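Local coordinates for hypothetical Membrane Spanning Protein (PDB 2FB5) that catalyses the condensation of two ATP molecules into the nucleotide messenger cyclic di-AMP and is required for efficient spore formation, at residues 20-25 against 55-60; 96-101 against 138-143; 108-113 against 145-150. All blocks are in the same frame, centred on the assembly; numbering follows the deposited sequence.

Interaction 1: residues 20-25 against 55-60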
# COMPACT_ATOMS: atom_id res chain seq x y z
N GLN A 20 10.63 20.02 2.71
CA GLN A 20 11.62 20.77 3.49
C GLN A 20 12.26 21.91 2.69
O GLN A 20 12.48 22.99 3.23
CB GLN A 20 12.70 19.85 4.06
CG GLN A 20 12.20 18.89 5.17
CD GLN A 20 13.30 17.95 5.66
OE1 GLN A 20 14.22 17.60 4.92
NE2 GLN A 20 13.19 17.52 6.92
N MET A 21 12.54 21.70 1.41
CA MET A 21 13.05 22.80 0.59
C MET A 21 12.01 23.88 0.36
O MET A 21 12.35 25.05 0.31
CB MET A 21 13.63 22.34 -0.75
CG MET A 21 14.48 23.47 -1.43
SD MET A 21 15.95 23.97 -0.47
CE MET A 21 16.60 22.28 -0.26
N ILE A 22 10.75 23.48 0.20
CA ILE A 22 9.66 24.44 0.07
C ILE A 22 9.57 25.30 1.34
O ILE A 22 9.41 26.51 1.25
CB ILE A 22 8.30 23.76 -0.25
CG1 ILE A 22 8.34 23.10 -1.64
CG2 ILE A 22 7.14 24.77 -0.12
CD1 ILE A 22 7.09 22.28 -2.03
N GLU A 23 9.69 24.66 2.51
CA GLU A 23 9.65 25.39 3.79
C GLU A 23 10.80 26.38 3.91
O GLU A 23 10.62 27.49 4.41
CB GLU A 23 9.69 24.44 4.98
CG GLU A 23 8.46 23.58 5.14
CD GLU A 23 8.57 22.63 6.33
OE1 GLU A 23 9.70 22.19 6.68
OE2 GLU A 23 7.51 22.32 6.91
N ILE A 24 11.98 25.98 3.46
CA ILE A 24 13.16 26.85 3.46
C ILE A 24 12.92 28.11 2.60
O ILE A 24 13.23 29.24 3.02
CB ILE A 24 14.41 26.07 3.01
CG1 ILE A 24 14.80 25.05 4.09
CG2 ILE A 24 15.57 27.03 2.69
CD1 ILE A 24 15.89 24.08 3.67
N ALA A 25 12.34 27.91 1.41
CA ALA A 25 11.99 29.02 0.52
C ALA A 25 10.92 29.92 1.12
O ALA A 25 11.03 31.15 1.05
CB ALA A 25 11.52 28.49 -0.85
N ALA A 55 15.16 26.55 -7.34
CA ALA A 55 15.81 25.58 -8.21
C ALA A 55 15.93 24.21 -7.52
O ALA A 55 15.73 23.18 -8.16
CB ALA A 55 17.19 26.08 -8.65
N ASN A 56 16.26 24.23 -6.23
CA ASN A 56 16.29 23.03 -5.40
C ASN A 56 14.90 22.38 -5.24
O ASN A 56 14.79 21.16 -5.28
CB ASN A 56 16.88 23.34 -4.02
CG ASN A 56 18.38 23.62 -4.07
OD1 ASN A 56 19.06 23.34 -5.05
ND2 ASN A 56 18.91 24.16 -2.98
N VAL A 57 13.87 23.19 -5.03
CA VAL A 57 12.50 22.66 -4.97
C VAL A 57 12.21 21.90 -6.26
O VAL A 57 11.71 20.79 -6.23
CB VAL A 57 11.42 23.76 -4.74
CG1 VAL A 57 10.01 23.20 -4.92
CG2 VAL A 57 11.55 24.37 -3.34
N GLN A 58 12.54 22.52 -7.40
CA GLN A 58 12.26 21.92 -8.71
C GLN A 58 13.01 20.59 -8.88
O GLN A 58 12.43 19.62 -9.35
CB GLN A 58 12.56 22.92 -9.85
CG GLN A 58 12.38 22.35 -11.25
CD GLN A 58 11.39 23.13 -12.14
OE1 GLN A 58 11.41 24.37 -12.18
NE2 GLN A 58 10.53 22.41 -12.85
N THR A 59 14.27 20.56 -8.47
CA THR A 59 15.10 19.37 -8.59
C THR A 59 14.59 18.23 -7.70
O THR A 59 14.49 17.09 -8.15
CB THR A 59 16.57 19.70 -8.24
OG1 THR A 59 17.03 20.67 -9.18
CG2 THR A 59 17.44 18.46 -8.32
N LEU A 60 14.26 18.55 -6.46
CA LEU A 60 13.76 17.55 -5.50
C LEU A 60 12.42 16.99 -5.97
O LEU A 60 12.21 15.77 -5.94
CB LEU A 60 13.60 18.19 -4.12
CG LEU A 60 14.72 18.09 -3.06
CD1 LEU A 60 16.08 17.72 -3.60
CD2 LEU A 60 14.80 19.42 -2.32

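Interaction 2: residues 96-101 against 138-143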
# COMPACT_ATOMS: atom_id res chain seq x y z
N ILE A 96 11.80 9.13 -24.83
CA ILE A 96 11.95 7.84 -24.16
C ILE A 96 10.67 7.41 -23.45
O ILE A 96 10.27 8.02 -22.46
CB ILE A 96 13.11 7.84 -23.12
CG1 ILE A 96 14.44 8.23 -23.80
CG2 ILE A 96 13.20 6.48 -22.44
CD1 ILE A 96 15.68 8.31 -22.86
N VAL A 97 10.05 6.36 -23.98
CA VAL A 97 8.82 5.79 -23.42
C VAL A 97 9.20 4.78 -22.33
O VAL A 97 9.95 3.84 -22.59
CB VAL A 97 8.02 5.04 -24.50
CG1 VAL A 97 6.80 4.33 -23.89
CG2 VAL A 97 7.56 6.01 -25.60
N VAL A 98 8.68 4.96 -21.11
CA VAL A 98 8.83 3.92 -20.11
C VAL A 98 7.49 3.22 -19.93
O VAL A 98 6.53 3.83 -19.45
CB VAL A 98 9.36 4.46 -18.77
CG1 VAL A 98 9.60 3.30 -17.82
CG2 VAL A 98 10.62 5.28 -19.00
N GLU A 99 7.44 1.95 -20.34
CA GLU A 99 6.26 1.13 -20.16
C GLU A 99 5.95 0.98 -18.68
O GLU A 99 6.86 0.73 -17.86
CB GLU A 99 6.45 -0.26 -20.78
CG GLU A 99 5.17 -1.07 -20.87
CD GLU A 99 5.32 -2.35 -21.69
OE1 GLU A 99 6.04 -2.34 -22.71
OE2 GLU A 99 4.72 -3.37 -21.30
N ARG A 100 4.68 1.15 -18.34
CA ARG A 100 4.25 1.01 -16.94
C ARG A 100 3.31 -0.20 -16.81
O ARG A 100 3.72 -1.31 -17.17
CB ARG A 100 3.73 2.37 -16.37
CG ARG A 100 4.88 3.40 -16.21
CD ARG A 100 4.43 4.80 -15.78
NE ARG A 100 4.13 4.93 -14.35
CZ ARG A 100 2.93 5.21 -13.85
NH1 ARG A 100 1.90 5.38 -14.67
NH2 ARG A 100 2.75 5.32 -12.55
N ASN A 101 2.09 -0.02 -16.32
CA ASN A 101 1.21 -1.17 -16.13
C ASN A 101 0.56 -1.69 -17.43
O ASN A 101 0.21 -2.87 -17.53
CB ASN A 101 0.13 -0.91 -15.06
CG ASN A 101 -0.68 -2.17 -14.72
OD1 ASN A 101 -0.11 -3.19 -14.33
ND2 ASN A 101 -2.01 -2.12 -14.92
N VAL A 138 12.47 5.74 -28.21
CA VAL A 138 12.95 4.53 -27.58
C VAL A 138 11.84 3.99 -26.67
O VAL A 138 11.16 4.76 -26.00
CB VAL A 138 14.24 4.80 -26.76
CG1 VAL A 138 14.41 3.80 -25.63
CG2 VAL A 138 15.43 4.78 -27.69
N LEU A 139 11.67 2.67 -26.66
CA LEU A 139 10.77 2.01 -25.72
C LEU A 139 11.60 1.28 -24.68
O LEU A 139 12.47 0.49 -25.04
CB LEU A 139 9.87 1.00 -26.43
CG LEU A 139 9.01 0.05 -25.58
CD1 LEU A 139 8.16 0.82 -24.56
CD2 LEU A 139 8.13 -0.80 -26.49
N VAL A 140 11.31 1.52 -23.40
CA VAL A 140 12.01 0.87 -22.30
C VAL A 140 10.99 -0.02 -21.57
O VAL A 140 9.89 0.44 -21.24
CB VAL A 140 12.60 1.91 -21.32
CG1 VAL A 140 12.97 1.29 -19.98
CG2 VAL A 140 13.79 2.64 -21.94
N LYS A 141 11.34 -1.29 -21.35
CA LYS A 141 10.55 -2.16 -20.50
C LYS A 141 11.49 -2.63 -19.40
O LYS A 141 12.41 -3.39 -19.67
CB LYS A 141 10.02 -3.36 -21.28
CG LYS A 141 9.37 -4.45 -20.44
CD LYS A 141 8.00 -4.02 -19.94
CE LYS A 141 7.25 -5.19 -19.32
NZ LYS A 141 5.84 -4.80 -19.05
N ASN A 142 11.24 -2.15 -18.18
CA ASN A 142 12.09 -2.47 -17.03
C ASN A 142 13.55 -2.08 -17.30
O ASN A 142 13.84 -0.89 -17.41
CB ASN A 142 11.90 -3.94 -16.59
CG ASN A 142 12.41 -4.21 -15.17
OD1 ASN A 142 12.74 -3.28 -14.42
ND2 ASN A 142 12.48 -5.49 -14.80
N ASN A 143 14.45 -3.06 -17.43
CA ASN A 143 15.87 -2.76 -17.61
C ASN A 143 16.36 -3.05 -19.03
O ASN A 143 17.56 -3.25 -19.25
CB ASN A 143 16.73 -3.49 -16.56
CG ASN A 143 16.24 -3.27 -15.14
OD1 ASN A 143 16.02 -4.24 -14.38
ND2 ASN A 143 16.05 -2.01 -14.76
O HOH W 1 6.02 -2.49 -17.07
O HOH W 2 9.23 -0.57 -17.55

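Interaction 3: residues 108-113 against 145-150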
# COMPACT_ATOMS: atom_id res chain seq x y z
N ILE A 108 2.31 1.46 -30.53
CA ILE A 108 3.61 1.88 -31.01
C ILE A 108 3.95 1.11 -32.29
O ILE A 108 3.83 -0.11 -32.32
CB ILE A 108 4.70 1.62 -29.93
CG1 ILE A 108 4.47 2.54 -28.72
CG2 ILE A 108 6.11 1.74 -30.51
CD1 ILE A 108 5.48 2.32 -27.53
N GLN A 109 4.34 1.83 -33.33
CA GLN A 109 4.85 1.17 -34.52
C GLN A 109 6.37 1.05 -34.38
O GLN A 109 7.08 2.05 -34.31
CB GLN A 109 4.46 1.93 -35.79
CG GLN A 109 2.93 2.06 -35.97
CD GLN A 109 2.43 3.47 -35.69
OE1 GLN A 109 2.52 4.34 -36.56
NE2 GLN A 109 1.91 3.71 -34.48
N THR A 110 6.84 -0.19 -34.34
CA THR A 110 8.26 -0.48 -34.06
C THR A 110 9.17 -0.00 -35.20
O THR A 110 8.88 -0.23 -36.37
CB THR A 110 8.48 -1.98 -33.79
OG1 THR A 110 7.66 -2.39 -32.71
CG2 THR A 110 9.95 -2.27 -33.42
N GLY A 111 10.26 0.67 -34.83
CA GLY A 111 11.29 1.02 -35.80
C GLY A 111 12.24 -0.15 -35.90
O GLY A 111 12.06 -1.04 -36.72
N THR A 112 13.26 -0.16 -35.05
CA THR A 112 14.26 -1.22 -34.99
C THR A 112 14.21 -1.88 -33.62
O THR A 112 14.20 -1.19 -32.61
CB THR A 112 15.66 -0.62 -35.22
OG1 THR A 112 15.81 -0.26 -36.59
CG2 THR A 112 16.78 -1.61 -34.85
N THR A 113 14.17 -3.21 -33.58
CA THR A 113 14.16 -3.95 -32.32
C THR A 113 15.60 -4.13 -31.83
O THR A 113 16.47 -4.55 -32.60
CB THR A 113 13.48 -5.32 -32.51
OG1 THR A 113 12.08 -5.13 -32.73
CG2 THR A 113 13.64 -6.22 -31.27
N ILE A 145 16.14 -1.83 -23.29
CA ILE A 145 15.72 -0.97 -24.38
C ILE A 145 15.12 -1.94 -25.38
O ILE A 145 15.83 -2.71 -26.02
CB ILE A 145 16.92 -0.17 -24.95
CG1 ILE A 145 17.42 0.84 -23.89
CG2 ILE A 145 16.57 0.53 -26.28
CD1 ILE A 145 18.78 1.45 -24.20
N VAL A 146 13.79 -1.94 -25.49
CA VAL A 146 13.11 -2.87 -26.38
C VAL A 146 13.44 -2.53 -27.84
O VAL A 146 13.81 -3.40 -28.63
CB VAL A 146 11.57 -2.86 -26.17
CG1 VAL A 146 10.88 -3.86 -27.11
CG2 VAL A 146 11.21 -3.17 -24.72
N SER A 147 13.29 -1.25 -28.18
CA SER A 147 13.36 -0.79 -29.55
C SER A 147 13.61 0.71 -29.61
O SER A 147 13.49 1.40 -28.59
CB SER A 147 12.04 -1.11 -30.27
OG SER A 147 10.95 -0.70 -29.47
N ALA A 148 13.94 1.20 -30.81
CA ALA A 148 14.22 2.61 -31.03
C ALA A 148 13.65 3.03 -32.38
O ALA A 148 13.22 2.18 -33.16
CB ALA A 148 15.73 2.87 -31.00
N ALA A 149 13.68 4.33 -32.66
CA ALA A 149 13.12 4.88 -33.89
C ALA A 149 11.64 4.52 -34.04
O ALA A 149 11.11 4.39 -35.15
CB ALA A 149 13.94 4.43 -35.10
N ASN A 150 10.96 4.35 -32.90
CA ASN A 150 9.54 3.96 -32.89
C ASN A 150 8.65 5.15 -33.26
O ASN A 150 9.02 6.31 -33.02
CB ASN A 150 9.13 3.39 -31.52
CG ASN A 150 9.92 2.15 -31.12
OD1 ASN A 150 10.36 2.02 -29.97
ND2 ASN A 150 10.12 1.24 -32.05
O HOH W 3 8.92 -2.44 -30.11

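Interaction 1: residues 20-25 against 55-60
Residues 20-25 and 55-60 are mid-helix segments of helices 4-35 and 47-70; the axes of the two segments run antiparallel at 166° and approach to 8.9 Å. The two helices form the helical hairpin of the N-terminal region of this CdaS-type cyclase. The backbones come nearest at Met-21 and Val-57, whose CA atoms are 5.6 Å apart. No hydrogen bond crosses between the segments, so the contact rests on van der Waals packing, nearly all of it between side chains. Met-21 carries most of it. Its CG lies anti to the backbone N (chi1 -165°), and bends at chi2 and chi3 fold the thioether along Asn-56 instead of letting it reach straight out. CG meets Asn-56 CB at 3.5 Å and Val-57 CG2 at 3.6 Å, both chains crossing obliquely. Nearer the backbone, Met-21 CB takes Leu-60 CD2 at 3.5 Å, the leucine coming in at about a right angle. Asn-56 thus contributes chiefly its methylene, while its ND2 lies near the sulphur and CE of Met-21. Val-57 CG2 lies between Met-21 and Ile-22, closest to Met-21 CG, whereas CG1, anti to the backbone N, meets only Ile-22 among the side chains of 20-25. One turn farther on, Ala-25 packs on Ile-50 of helix 47-70, continuing the same seam. At the border of this surface contact, Ile-22 CG1 crosses Val-57 CG1 at 3.7 Å.

Interaction 2: residues 96-101 against 138-143
Ile-96, Val-138, Val-98 and Val-140 form an apolar patch on one face of the mixed sheet of the DisA-type nucleotide-binding domain, where strands 94-98 and 137-141 lie side by side. They are parallel, the axes of the paired strand segments differing by 25°, and form the one parallel neighbour pair of this chain's sheet. Ile-96 CG2, anti to its backbone N, reaches diagonally past its direct partner Val-138 to meet Val-140 CG2 at 3.9 Å. Helix 120-126 covers this face, with Leu-123 packing on Ile-96 and Val-138. On the reverse face Val-97 and Leu-139 pair instead: Val-97 CG1 touches Leu-139 CD1 at 3.8 Å, the two side chains crossing obliquely.

Between the faces the backbones are stitched in parallel register. Val-97 uses both its polar groups on the same neighbour, its N donating to Val-138 O at 2.8 Å and its O receiving Val-140 N at 2.8 Å. Glu-99 N then donates to Val-140 O at 3.0 Å, carrying the pairing just beyond the end of strand 94-98. All three donors lie nearly along the C=O axes.

Past these bonds the contact turns polar. The Glu-99 chain runs extended, while Lys-141 bends at chi2 (74°) and lays its CD against the carboxylate. The Lys-141 ammonium forms a salt bridge, NZ to Glu-99 OE2 at 2.9 Å, arriving from above the carboxylate plane, 60° out of it. One water accepts from Lys-141 NZ and donates to Arg-100 O at 2.6 Å. A second joins the residues just past the two strand ends, accepting from Asn-142 N and donating to Glu-99 O, 2.7 Å from that oxygen.

Interaction 3: residues 108-113 against 145-150
Ile-108 lays its CG2 methyl, anti to its backbone N, over the CB of Asn-150 at 3.6 Å, the two side chains crossing obliquely. The neighbouring backbone closes in as well: Gln-109 O accepts a CH contact from Asn-150 CA at 3.4 Å. Thr-110 lies alongside the Asn-150 side chain, pointing the same way, and its CG2 also approaches Ser-147 CB. Its hydroxyl sits on the other branch, beside the backbone N, and there holds a water at 2.9 Å from Thr-110 OG1. That water donates to Ser-147 OG at 2.7 Å, so it bridges the two hydroxyl-bearing side chains. Ser-147 holds OG in the crowded position between its backbone N and carbonyl carbon (chi1 48°), where it meets the water; its CB, placed by the backbone, sits 3.2 Å from Thr-112 O.

These residues join strand 112-117, outermost on its side of the chain's mixed sheet, to the antiparallel strand 144-150 of the diadenylate cyclase domain. Thr-112 and Ala-148 are a hydrogen-bonded pair, with Thr-112 N to Ala-148 O at 3.0 Å and almost straight at 171°, and Ala-148 N to Thr-112 O also at 3.0 Å. Thr-113 and Ser-147 follow as a non-hydrogen-bonded pair. Beyond Ala-148 the second strand turns a corner: Ala-149 takes left-handed helical torsions, and Ala-149 and Asn-150 together face Ala-137 in a G1 beta bulge. The corner brings two carbonyls, those of Ala-148 and Ala-149, toward Gly-111. Gly-111, without a side chain, sets its CA directly against them, in CH contact with Ala-149 O at 3.4 Å. Ala-148 packs on Val-138 of the adjacent strand 137-141 and on Ile-126 of helix 120-126.

Interaction 1 closes in the N-terminal helical hairpin before interactions 2 and 3 open in the nucleotide-binding domain, and it lies on the opposite side of the chain's centre, about 29 and 37 Å from them between centres. Interactions 2 and 3 alternate along the chain, their centres about 11 Å apart, and belong to one sheet. Strands 137-141 and 144-150 are adjacent there, joined by the probable hydrogen bonds Leu-139 O to Val-146 N and Leu-139 N to Ser-147 O, so four neighbouring strands lie side by side across the sheet in the order 94-98, 137-141, 144-150, 112-117. The cyclase thus combines a helical N-terminal part with a sheet-based domain carrying the family's nucleotide-binding fold.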